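Local coordinates for protein nonaheme cytochrome C (Desulfovibrio desulfuricans, PDB 1DUW) that probably carries electrons through its covalently bound c-type hemes, in a pathway linked to hydrogenase, at residues P18-K22 / H63-G67. Residues are numbered along the deposited sequence; the frame is centred on the assembly and turned at random.
Sequences PVSAK and HTTEG. With HEC (heme c), chain B.
Glu66, with chi1 m and chi2 p, lays its carboxylate over the turn at Ser20, Ala21 and Lys22. Glu66 OE1 accepts from Ala21 N at 2.9 Å; Glu66 OE2, less surely placed, takes a very short hydrogen bond of 2.4 Å from Ser20 OG and forms a salt bridge with Lys22 NZ at 3.0 Å. Ser20 (chi1 t) also forms an ST turn, its OG accepting from Lys22 N at 2.8 Å. Neither segment is helix or strand. Val19 and Ser20 are extended, while Thr65 and Glu66 have helical phi/psi and Gly67 takes a positive phi. Val19 lies nearest Thr64 (CA to CA 5.4 Å) and Ser20 nearest Thr65 (CA to CA 5.2 Å); the one backbone hydrogen bond across runs diagonally, Thr65 N to Val19 O, 3.0 Å. Segment 63-67 begins with the histidine that ends a CXXCH motif of c-type cytochromes, here in a class III family domain; Cys59 and Cys62 bind the heme covalently. The His63 ring leads away from 18-22, and His63 NE2 binds the heme FE at 2.2 Å, His52 being the other axial ligand. His63 ND1 is hydrogen-bonded to Val74 O. Beside the backbone bond, Val19 CG1 meets Thr64 CG2 at 4.1 Å and Pro18 CB lies 4.4 Å from Thr65 CG2; Pro18 also touches a different heme and, on helix 139-146, Met142 and Ile146.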
# COMPACT_ATOMS: atom_id res chain seq x y z
N PRO A 18 3.96 -10.88 -18.56
CA PRO A 18 3.69 -9.76 -19.46
C PRO A 18 3.33 -10.24 -20.87
O PRO A 18 4.17 -10.18 -21.78
CB PRO A 18 5.03 -9.00 -19.50
CG PRO A 18 6.06 -10.03 -19.17
CD PRO A 18 5.39 -11.08 -18.31
N VAL A 19 2.09 -10.67 -21.02
CA VAL A 19 1.56 -11.15 -22.30
C VAL A 19 1.51 -10.00 -23.30
O VAL A 19 0.74 -9.05 -23.14
CB VAL A 19 0.17 -11.79 -22.12
CG1 VAL A 19 -0.42 -12.25 -23.44
CG2 VAL A 19 0.26 -12.95 -21.14
N SER A 20 2.37 -10.09 -24.33
CA SER A 20 2.51 -9.07 -25.34
C SER A 20 2.40 -9.58 -26.77
O SER A 20 2.67 -10.75 -27.01
CB SER A 20 3.89 -8.41 -25.19
OG SER A 20 4.13 -7.50 -26.27
N ALA A 21 2.04 -8.69 -27.69
CA ALA A 21 1.95 -9.02 -29.11
C ALA A 21 3.31 -8.76 -29.77
O ALA A 21 3.62 -9.16 -30.88
CB ALA A 21 0.83 -8.23 -29.77
N LYS A 22 4.16 -8.08 -29.00
CA LYS A 22 5.51 -7.76 -29.39
C LYS A 22 6.44 -8.86 -28.88
O LYS A 22 6.51 -9.01 -27.65
CB LYS A 22 5.97 -6.43 -28.81
CG LYS A 22 5.16 -5.20 -29.14
CD LYS A 22 5.97 -3.93 -28.96
CE LYS A 22 6.09 -3.48 -27.52
NZ LYS A 22 4.79 -3.12 -26.91
N HIS A 63 -6.50 -8.19 -21.78
CA HIS A 63 -5.59 -7.10 -21.46
C HIS A 63 -4.14 -7.44 -21.74
O HIS A 63 -3.39 -7.92 -20.88
CB HIS A 63 -5.73 -6.71 -19.98
CG HIS A 63 -7.10 -6.19 -19.67
ND1 HIS A 63 -7.60 -5.03 -20.23
CD2 HIS A 63 -8.08 -6.68 -18.87
CE1 HIS A 63 -8.82 -4.80 -19.80
NE2 HIS A 63 -9.10 -5.79 -18.98
N THR A 64 -3.72 -7.19 -22.98
CA THR A 64 -2.32 -7.47 -23.32
C THR A 64 -1.54 -6.18 -23.09
O THR A 64 -2.18 -5.13 -22.94
CB THR A 64 -2.23 -7.98 -24.76
OG1 THR A 64 -2.95 -7.07 -25.59
CG2 THR A 64 -2.93 -9.33 -24.88
N THR A 65 -0.21 -6.22 -23.03
CA THR A 65 0.53 -4.99 -22.78
C THR A 65 0.17 -3.88 -23.77
O THR A 65 0.15 -2.71 -23.39
CB THR A 65 2.06 -5.17 -22.83
OG1 THR A 65 2.45 -5.66 -24.12
CG2 THR A 65 2.53 -6.19 -21.81
N GLU A 66 -0.09 -4.23 -25.02
CA GLU A 66 -0.41 -3.24 -26.04
C GLU A 66 -1.86 -2.78 -26.05
O GLU A 66 -2.16 -1.64 -26.43
CB GLU A 66 -0.12 -3.82 -27.43
CG GLU A 66 1.36 -4.00 -27.72
CD GLU A 66 1.83 -5.37 -27.24
OE1 GLU A 66 0.93 -6.17 -26.90
OE2 GLU A 66 3.06 -5.59 -27.22
N GLY A 67 -2.72 -3.70 -25.64
CA GLY A 67 -4.16 -3.52 -25.60
C GLY A 67 -4.77 -4.06 -26.88
O GLY A 67 -4.11 -4.11 -27.93
FE HEC B . -10.94 -6.08 -17.78
CHA HEC B . -11.73 -2.78 -18.46
CHB HEC B . -9.38 -5.15 -14.89
CHC HEC B . -10.09 -9.37 -17.19
CHD HEC B . -12.43 -7.02 -20.77
NA HEC B . -10.62 -4.32 -16.87
C1A HEC B . -11.04 -3.09 -17.31
C2A HEC B . -10.63 -2.12 -16.32
C3A HEC B . -9.96 -2.79 -15.33
C4A HEC B . -9.96 -4.18 -15.67
CMA HEC B . -9.21 -2.24 -14.14
CAA HEC B . -11.19 -0.69 -16.27
CBA HEC B . -10.22 0.32 -16.84
CGA HEC B . -10.68 1.75 -16.67
O1A HEC B . -11.89 2.02 -16.53
O2A HEC B . -9.82 2.62 -16.95
NB HEC B . -9.93 -7.06 -16.34
C1B HEC B . -9.39 -6.47 -15.23
C2B HEC B . -8.78 -7.50 -14.42
C3B HEC B . -8.97 -8.70 -15.06
C4B HEC B . -9.71 -8.41 -16.28
CMB HEC B . -7.92 -7.22 -13.21
CAB HEC B . -8.65 -10.09 -14.57
CBB HEC B . -9.04 -10.40 -13.13
NC HEC B . -11.20 -7.82 -18.78
C1C HEC B . -10.78 -9.04 -18.33
C2C HEC B . -11.18 -10.03 -19.32
C3C HEC B . -11.83 -9.37 -20.33
C4C HEC B . -11.76 -7.96 -20.02
CMC HEC B . -11.00 -11.50 -19.15
CAC HEC B . -12.13 -9.87 -21.73
CBC HEC B . -13.23 -10.92 -21.80
ND HEC B . -11.88 -5.11 -19.29
C1D HEC B . -12.43 -5.71 -20.39
C2D HEC B . -13.19 -4.71 -21.10
C3D HEC B . -13.00 -3.52 -20.45
C4D HEC B . -12.27 -3.80 -19.23
CMD HEC B . -13.89 -4.99 -22.41
CAD HEC B . -13.81 -2.24 -20.62
CBD HEC B . -15.24 -2.38 -20.09
CGD HEC B . -15.86 -1.02 -19.79
O1D HEC B . -15.22 -0.02 -20.21
O2D HEC B . -16.58 -0.94 -18.76